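Local coordinates for protein hypothetical aldose 1-epimerase (Klebsiella pneumoniae subsp. pneumoniae MGH 78578, PDB 3TY1) that is of unknown function but, as a putative aldose 1-epimerase with a supersandwich fold, probably binds carbohydrate, at residues A[117-122]-A[194-199]; A[164-169]-A[174-179]; A[232-235]-A[239-242]. All coordinates share one frame; numbering follows the deposited sequence.

Contact 1 of 3, residues A[117-122]-A[194-199]; sequences CGYEWT and DVLTNH
Tyr119 swings its ring beside its own backbone nitrogen, CG standing opposite the carbonyl carbon (chi1 -71°), while Leu196 sets CG anti to its nitrogen (chi1 171°), and the two side chains run antiparallel alongside one another. They join two layers of the beta-supersandwich: strand 114-119 belongs to a mixed sheet and strand 189-198 to a large antiparallel one. The nearest backbones, at Tyr119 and Leu196, have their CA atoms 8.1 Å apart, so the segments meet through side chains, not backbone.

The apolar part of the contact rests on both leucine methyls. Leu196 CD1 lies 3.9 Å from Tyr119 CB, at the root of the ring, whereas Leu196 CD2 approaches the ring obliquely, 3.9 Å from Tyr119 CD2. Thr177 from strand 173-183 also touches both side chains.

At the polar end Asp194 crosses the tyrosine at about a right angle, with carboxylate and ring planes 83° apart. Asp194 OD2 stays 3.7 Å from Tyr119 OH without bonding to it directly. Instead, each is hydrogen-bonded to the hydroxyl of Tyr210, which links them. The same OD2 forms a salt bridge with Arg116, and OD1 accepts the backbone N-H of Glu180, so the buried carboxylate is engaged through both oxygens.

A cis peptide bond joins Gly118 to Tyr119. The two carboxylate oxygens of Glu167 accept the backbone N-H groups that follow, OE2 that of Tyr119 and OE1 that of Glu120, which ties strand 159-169 to this segment. Glu120 itself reaches Arg101 of the second subunit in a salt bridge. Within the same segment, Thr122 OG1 donates a 2.6 Å hydrogen bond to Cys117 O, approaching from above the carbonyl plane.

Contact 2 of 3, residues A[164-169]-A[174-179]; sequences LVKEST and DLQTLT
Ser168 OG donates a short hydrogen bond, 2.5 Å, to Asp174 OD1 near the turn end of the beta hairpin formed by strands 159-169 and 173-183, within the large antiparallel sheet of the supersandwich. Gln176 NE2 donates to that same oxygen at 3.0 Å, from the opposite face of the carboxylate. Because the carboxylate oxygen lies in the amide plane, this bond also fixes the turn of the glutamine head.

Gln176 and Lys166 extend together from the sheet, with Lys166 CE 3.6 Å from Gln176 OE1. A water accepts from Lys166 NZ and Gln176 NE2, joining their ends. Farther along this face Leu164 CB packs on Leu178 CD1 at 4.2 Å. Pro86 of the second subunit packs on Ser168 and Asp174.

Beneath these side chains the register is set by two hydrogen-bonded pairs, Val165 with Thr177 and Glu167 with Leu175, each joined by two backbone bonds. On the other face the Glu167 carboxylate, engaged also by the 119-120 backbone, meets a second water. This water takes the hydrogen of Thr177 OG1 at 2.7 Å and donates to Val165 O and, at 2.8 Å, to Glu167 OE2.

Contact 3 of 3, residues A[232-235]-A[239-242]; sequences ISPF and AKSG
Pro234 and Ala239 bring their CA atoms to 5.1 Å as the chain leaves strand 231-234 and doubles back, with 239-241 in helical backbone angles and Gly242 N bonded to Ala239 O at 3.1 Å. The contact is a small apolar one that closes this tight loop. Pro234 CB lies alongside the methyl of Ala239, the two CB atoms 3.5 Å apart. The next ring carbon serves a second neighbour: Pro234 CG lies 3.7 Å from Lys240 CG, where the lysine chain starts across the pyrrolidine ring at a slant. From there Lys240 extends away, and its NZ makes a long, weak ion pair with Asp237 inside the loop. Asn236 OD1 accepts the N-H of Ala239 and so helps to place the alanine against the proline.

Phe235 contributes mainly backbone, its N 4.1 Å from Ala239 CB, while its ring leads away to stack with Tyr323. The loop thus follows the end of strand 231-234, which pairs antiparallel with strand 259-265 and parallel with the short strand 375-376; Phe235 extends the link to the former through backbone bonding with Val260 and side-chain packing on Val260 and Asn262.

Contacts 1 and 2 are neighbours, their centres 7 Å apart, and contact 2 is nested within the chain loop that contact 1 closes. Strands 173-183 and 189-198, consecutive in the chain, lie side by side in the large antiparallel sheet; Thr197 N and His199 N probably bond to Gln176 O and Asp174 O. Contact 2 thus builds that sheet, whereas contact 1 packs it against the mixed sheet, and both reach the second subunit. Contact 3 comes later in sequence, its centre 29 Å from that of contact 1 and 35 Å from that of contact 2. Through strand 231-234 it reaches the same mixed sheet as strand 114-119 of contact 1, in a separate part of the supersandwich.

Contact 1 of 3, residues A[117-122]-A[194-199]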
# COMPACT_ATOMS: atom_id res chain seq x y z
N CYS A 117 12.85 -15.67 2.51
CA CYS A 117 13.02 -14.92 1.27
C CYS A 117 12.58 -15.86 0.15
O CYS A 117 13.36 -16.68 -0.32
CB CYS A 117 14.47 -14.52 1.11
SG CYS A 117 15.04 -13.42 2.43
N GLY A 118 11.30 -15.79 -0.17
CA GLY A 118 10.64 -16.74 -1.08
C GLY A 118 9.14 -16.48 -1.03
O GLY A 118 8.76 -15.42 -0.57
N TYR A 119 8.27 -17.40 -1.46
CA TYR A 119 8.64 -18.67 -2.11
C TYR A 119 8.47 -18.65 -3.62
O TYR A 119 9.10 -19.42 -4.34
CB TYR A 119 7.83 -19.83 -1.53
CG TYR A 119 8.22 -20.18 -0.12
CD1 TYR A 119 7.75 -19.43 0.96
CD2 TYR A 119 9.06 -21.28 0.15
CE1 TYR A 119 8.12 -19.74 2.26
CE2 TYR A 119 9.41 -21.62 1.47
CZ TYR A 119 8.95 -20.82 2.52
OH TYR A 119 9.28 -21.12 3.82
N GLU A 120 7.63 -17.75 -4.12
CA GLU A 120 7.40 -17.65 -5.58
C GLU A 120 8.71 -17.27 -6.31
O GLU A 120 8.99 -17.76 -7.43
CB GLU A 120 6.26 -16.67 -5.86
CG GLU A 120 5.65 -16.84 -7.24
CD GLU A 120 4.63 -15.78 -7.60
OE1 GLU A 120 3.88 -15.30 -6.72
OE2 GLU A 120 4.52 -15.47 -8.81
N TRP A 121 9.52 -16.42 -5.69
CA TRP A 121 10.89 -16.13 -6.14
C TRP A 121 11.69 -15.59 -4.97
O TRP A 121 11.13 -15.32 -3.90
CB TRP A 121 10.95 -15.16 -7.34
CG TRP A 121 10.61 -13.79 -7.00
CD1 TRP A 121 11.48 -12.81 -6.63
CD2 TRP A 121 9.31 -13.24 -6.92
NE1 TRP A 121 10.80 -11.67 -6.34
CE2 TRP A 121 9.46 -11.91 -6.48
CE3 TRP A 121 8.02 -13.74 -7.16
CZ2 TRP A 121 8.36 -11.05 -6.28
CZ3 TRP A 121 6.94 -12.90 -6.96
CH2 TRP A 121 7.12 -11.56 -6.52
N THR A 122 12.99 -15.40 -5.19
CA THR A 122 13.89 -14.88 -4.18
C THR A 122 15.05 -14.13 -4.83
O THR A 122 15.16 -14.04 -6.04
CB THR A 122 14.45 -16.04 -3.30
OG1 THR A 122 14.93 -15.51 -2.08
CG2 THR A 122 15.57 -16.85 -4.05
N ASP A 194 8.58 -26.12 8.14
CA ASP A 194 7.70 -25.48 7.20
C ASP A 194 7.34 -26.46 6.09
O ASP A 194 8.16 -27.33 5.73
CB ASP A 194 8.35 -24.21 6.56
CG ASP A 194 8.82 -23.19 7.58
OD1 ASP A 194 8.29 -23.14 8.73
OD2 ASP A 194 9.76 -22.44 7.23
N VAL A 195 6.14 -26.30 5.53
CA VAL A 195 5.68 -27.10 4.40
C VAL A 195 5.10 -26.17 3.32
O VAL A 195 4.08 -25.53 3.54
CB VAL A 195 4.61 -28.16 4.80
CG1 VAL A 195 4.24 -29.02 3.57
CG2 VAL A 195 5.08 -29.05 5.97
N LEU A 196 5.77 -26.09 2.19
CA LEU A 196 5.29 -25.34 1.03
C LEU A 196 4.43 -26.31 0.23
O LEU A 196 4.87 -27.45 -0.03
CB LEU A 196 6.47 -24.90 0.17
CG LEU A 196 6.17 -24.27 -1.20
CD1 LEU A 196 5.51 -22.92 -1.06
CD2 LEU A 196 7.44 -24.17 -1.99
N THR A 197 3.23 -25.88 -0.15
CA THR A 197 2.36 -26.68 -1.00
C THR A 197 1.90 -25.89 -2.21
O THR A 197 1.52 -24.72 -2.12
CB THR A 197 1.14 -27.22 -0.24
OG1 THR A 197 1.59 -27.98 0.87
CG2 THR A 197 0.28 -28.12 -1.10
N ASN A 198 1.96 -26.56 -3.37
CA ASN A 198 1.45 -25.99 -4.60
C ASN A 198 -0.01 -26.42 -4.73
O ASN A 198 -0.29 -27.58 -5.03
CB ASN A 198 2.26 -26.44 -5.80
CG ASN A 198 1.72 -25.93 -7.11
OD1 ASN A 198 0.84 -25.08 -7.12
ND2 ASN A 198 2.27 -26.39 -8.21
N HIS A 199 -0.92 -25.49 -4.46
CA HIS A 199 -2.36 -25.79 -4.53
C HIS A 199 -2.93 -25.65 -5.93
O HIS A 199 -4.12 -25.88 -6.13
CB HIS A 199 -3.14 -24.88 -3.57
CG HIS A 199 -2.91 -25.17 -2.12
ND1 HIS A 199 -3.88 -25.74 -1.32
CD2 HIS A 199 -1.85 -24.93 -1.32
CE1 HIS A 199 -3.41 -25.88 -0.09
NE2 HIS A 199 -2.18 -25.39 -0.06

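Contact 2 of 3, residues A[164-169]-A[174-179]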
# COMPACT_ATOMS: atom_id res chain seq x y z
N LEU A 164 -0.04 -19.89 8.30
CA LEU A 164 -0.22 -20.12 6.85
C LEU A 164 -0.02 -18.79 6.11
O LEU A 164 -0.77 -17.85 6.35
CB LEU A 164 -1.62 -20.64 6.56
CG LEU A 164 -1.99 -21.02 5.12
CD1 LEU A 164 -1.06 -22.08 4.63
CD2 LEU A 164 -3.50 -21.46 5.03
N VAL A 165 0.98 -18.74 5.25
CA VAL A 165 1.35 -17.56 4.46
C VAL A 165 1.10 -17.88 2.99
O VAL A 165 1.68 -18.81 2.42
CB VAL A 165 2.80 -17.20 4.72
CG1 VAL A 165 3.18 -15.95 3.94
CG2 VAL A 165 3.01 -16.95 6.21
N LYS A 166 0.18 -17.16 2.38
CA LYS A 166 -0.30 -17.48 1.06
C LYS A 166 0.23 -16.57 -0.02
O LYS A 166 0.34 -15.35 0.19
CB LYS A 166 -1.82 -17.43 1.02
CG LYS A 166 -2.56 -18.37 1.95
CD LYS A 166 -4.07 -18.23 1.64
CE LYS A 166 -4.94 -19.24 2.35
NZ LYS A 166 -6.37 -19.05 1.92
N GLU A 167 0.53 -17.16 -1.17
CA GLU A 167 0.97 -16.44 -2.36
C GLU A 167 0.05 -16.95 -3.48
O GLU A 167 0.46 -17.77 -4.29
CB GLU A 167 2.45 -16.72 -2.67
CG GLU A 167 3.43 -16.24 -1.53
CD GLU A 167 4.89 -16.58 -1.79
OE1 GLU A 167 5.48 -15.99 -2.72
OE2 GLU A 167 5.47 -17.42 -1.06
N SER A 168 -1.21 -16.47 -3.44
CA SER A 168 -2.33 -16.84 -4.31
C SER A 168 -2.67 -15.70 -5.25
O SER A 168 -3.01 -14.60 -4.80
CB SER A 168 -3.54 -17.14 -3.43
OG SER A 168 -3.22 -18.18 -2.51
N THR A 169 -2.57 -15.96 -6.55
CA THR A 169 -2.81 -14.94 -7.57
C THR A 169 -3.51 -15.59 -8.73
O THR A 169 -2.99 -16.57 -9.27
CB THR A 169 -1.47 -14.34 -8.05
OG1 THR A 169 -0.76 -13.82 -6.91
CG2 THR A 169 -1.67 -13.18 -9.10
N ASP A 174 -0.63 -20.50 -6.93
CA ASP A 174 -1.30 -20.72 -5.65
C ASP A 174 -0.35 -21.54 -4.79
O ASP A 174 -0.51 -22.75 -4.57
CB ASP A 174 -2.71 -21.35 -5.76
CG ASP A 174 -3.54 -21.17 -4.46
OD1 ASP A 174 -3.03 -20.52 -3.49
OD2 ASP A 174 -4.70 -21.65 -4.40
N LEU A 175 0.70 -20.86 -4.36
CA LEU A 175 1.69 -21.41 -3.47
C LEU A 175 1.33 -20.96 -2.07
O LEU A 175 1.01 -19.78 -1.84
CB LEU A 175 3.08 -20.91 -3.86
CG LEU A 175 3.72 -21.42 -5.15
CD1 LEU A 175 5.06 -20.74 -5.24
CD2 LEU A 175 3.85 -22.95 -5.19
N GLN A 176 1.36 -21.90 -1.12
CA GLN A 176 1.06 -21.58 0.27
C GLN A 176 2.01 -22.34 1.18
O GLN A 176 2.23 -23.53 0.99
CB GLN A 176 -0.39 -21.95 0.60
CG GLN A 176 -1.45 -21.44 -0.38
CD GLN A 176 -2.88 -21.74 0.06
OE1 GLN A 176 -3.13 -22.15 1.18
NE2 GLN A 176 -3.82 -21.49 -0.81
N THR A 177 2.53 -21.67 2.19
CA THR A 177 3.46 -22.26 3.13
C THR A 177 2.89 -22.29 4.53
O THR A 177 2.57 -21.23 5.07
CB THR A 177 4.77 -21.47 3.16
OG1 THR A 177 5.29 -21.44 1.83
CG2 THR A 177 5.78 -22.15 4.10
N LEU A 178 2.73 -23.49 5.09
CA LEU A 178 2.32 -23.63 6.48
C LEU A 178 3.62 -23.62 7.24
O LEU A 178 4.33 -24.64 7.29
CB LEU A 178 1.50 -24.89 6.74
CG LEU A 178 0.98 -25.09 8.18
CD1 LEU A 178 0.14 -23.89 8.65
CD2 LEU A 178 0.15 -26.41 8.30
N THR A 179 3.96 -22.46 7.81
CA THR A 179 5.16 -22.33 8.62
C THR A 179 4.91 -22.93 10.00
O THR A 179 3.77 -22.91 10.50
CB THR A 179 5.63 -20.87 8.80
OG1 THR A 179 4.69 -20.18 9.61
CG2 THR A 179 5.83 -20.13 7.46
O HOH W 1 4.18 -19.17 0.77
O HOH W 2 -6.70 -21.40 -0.15

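Contact 3 of 3, residues A[232-235]-A[239-242]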
# COMPACT_ATOMS: atom_id res chain seq x y z
N ILE A 232 33.85 -22.95 -1.88
CA ILE A 232 33.39 -21.58 -1.54
C ILE A 232 34.00 -20.63 -2.55
O ILE A 232 35.20 -20.77 -2.92
CB ILE A 232 33.75 -21.19 -0.09
CG1 ILE A 232 33.32 -19.74 0.24
CG2 ILE A 232 35.25 -21.34 0.20
CD1 ILE A 232 33.28 -19.51 1.73
N SER A 233 33.16 -19.70 -3.00
CA SER A 233 33.54 -18.68 -3.97
C SER A 233 32.91 -17.33 -3.67
O SER A 233 31.83 -17.26 -3.06
CB SER A 233 33.17 -19.11 -5.39
OG SER A 233 31.80 -19.43 -5.48
N PRO A 234 33.60 -16.25 -4.04
CA PRO A 234 33.01 -14.96 -3.74
C PRO A 234 31.83 -14.68 -4.65
O PRO A 234 31.83 -15.11 -5.80
CB PRO A 234 34.16 -13.98 -4.02
CG PRO A 234 34.94 -14.62 -5.04
CD PRO A 234 34.86 -16.10 -4.78
N PHE A 235 30.83 -13.95 -4.12
CA PHE A 235 29.62 -13.58 -4.86
C PHE A 235 29.91 -12.64 -6.05
O PHE A 235 29.27 -12.76 -7.10
CB PHE A 235 28.62 -12.91 -3.89
CG PHE A 235 27.27 -12.66 -4.47
CD1 PHE A 235 26.27 -13.64 -4.38
CD2 PHE A 235 26.98 -11.44 -5.09
CE1 PHE A 235 24.98 -13.39 -4.89
CE2 PHE A 235 25.71 -11.19 -5.61
CZ PHE A 235 24.71 -12.17 -5.52
N ALA A 239 34.09 -9.27 -3.19
CA ALA A 239 34.30 -10.31 -2.17
C ALA A 239 35.60 -11.13 -2.35
O ALA A 239 35.98 -11.87 -1.46
CB ALA A 239 33.10 -11.22 -2.08
N LYS A 240 36.26 -11.02 -3.50
CA LYS A 240 37.48 -11.82 -3.73
C LYS A 240 38.53 -11.58 -2.64
O LYS A 240 39.15 -12.52 -2.23
CB LYS A 240 38.11 -11.53 -5.10
CG LYS A 240 37.44 -12.22 -6.28
CD LYS A 240 37.99 -11.64 -7.62
CE LYS A 240 37.62 -12.50 -8.82
NZ LYS A 240 38.23 -12.01 -10.09
N SER A 241 38.69 -10.35 -2.16
CA SER A 241 39.71 -10.05 -1.15
C SER A 241 39.49 -10.72 0.22
O SER A 241 40.44 -10.93 0.97
CB SER A 241 39.94 -8.54 -1.01
OG SER A 241 39.10 -7.97 -0.05
N GLY A 242 38.25 -11.09 0.52
CA GLY A 242 37.88 -11.77 1.75
C GLY A 242 37.85 -13.29 1.69
O GLY A 242 37.67 -13.93 2.72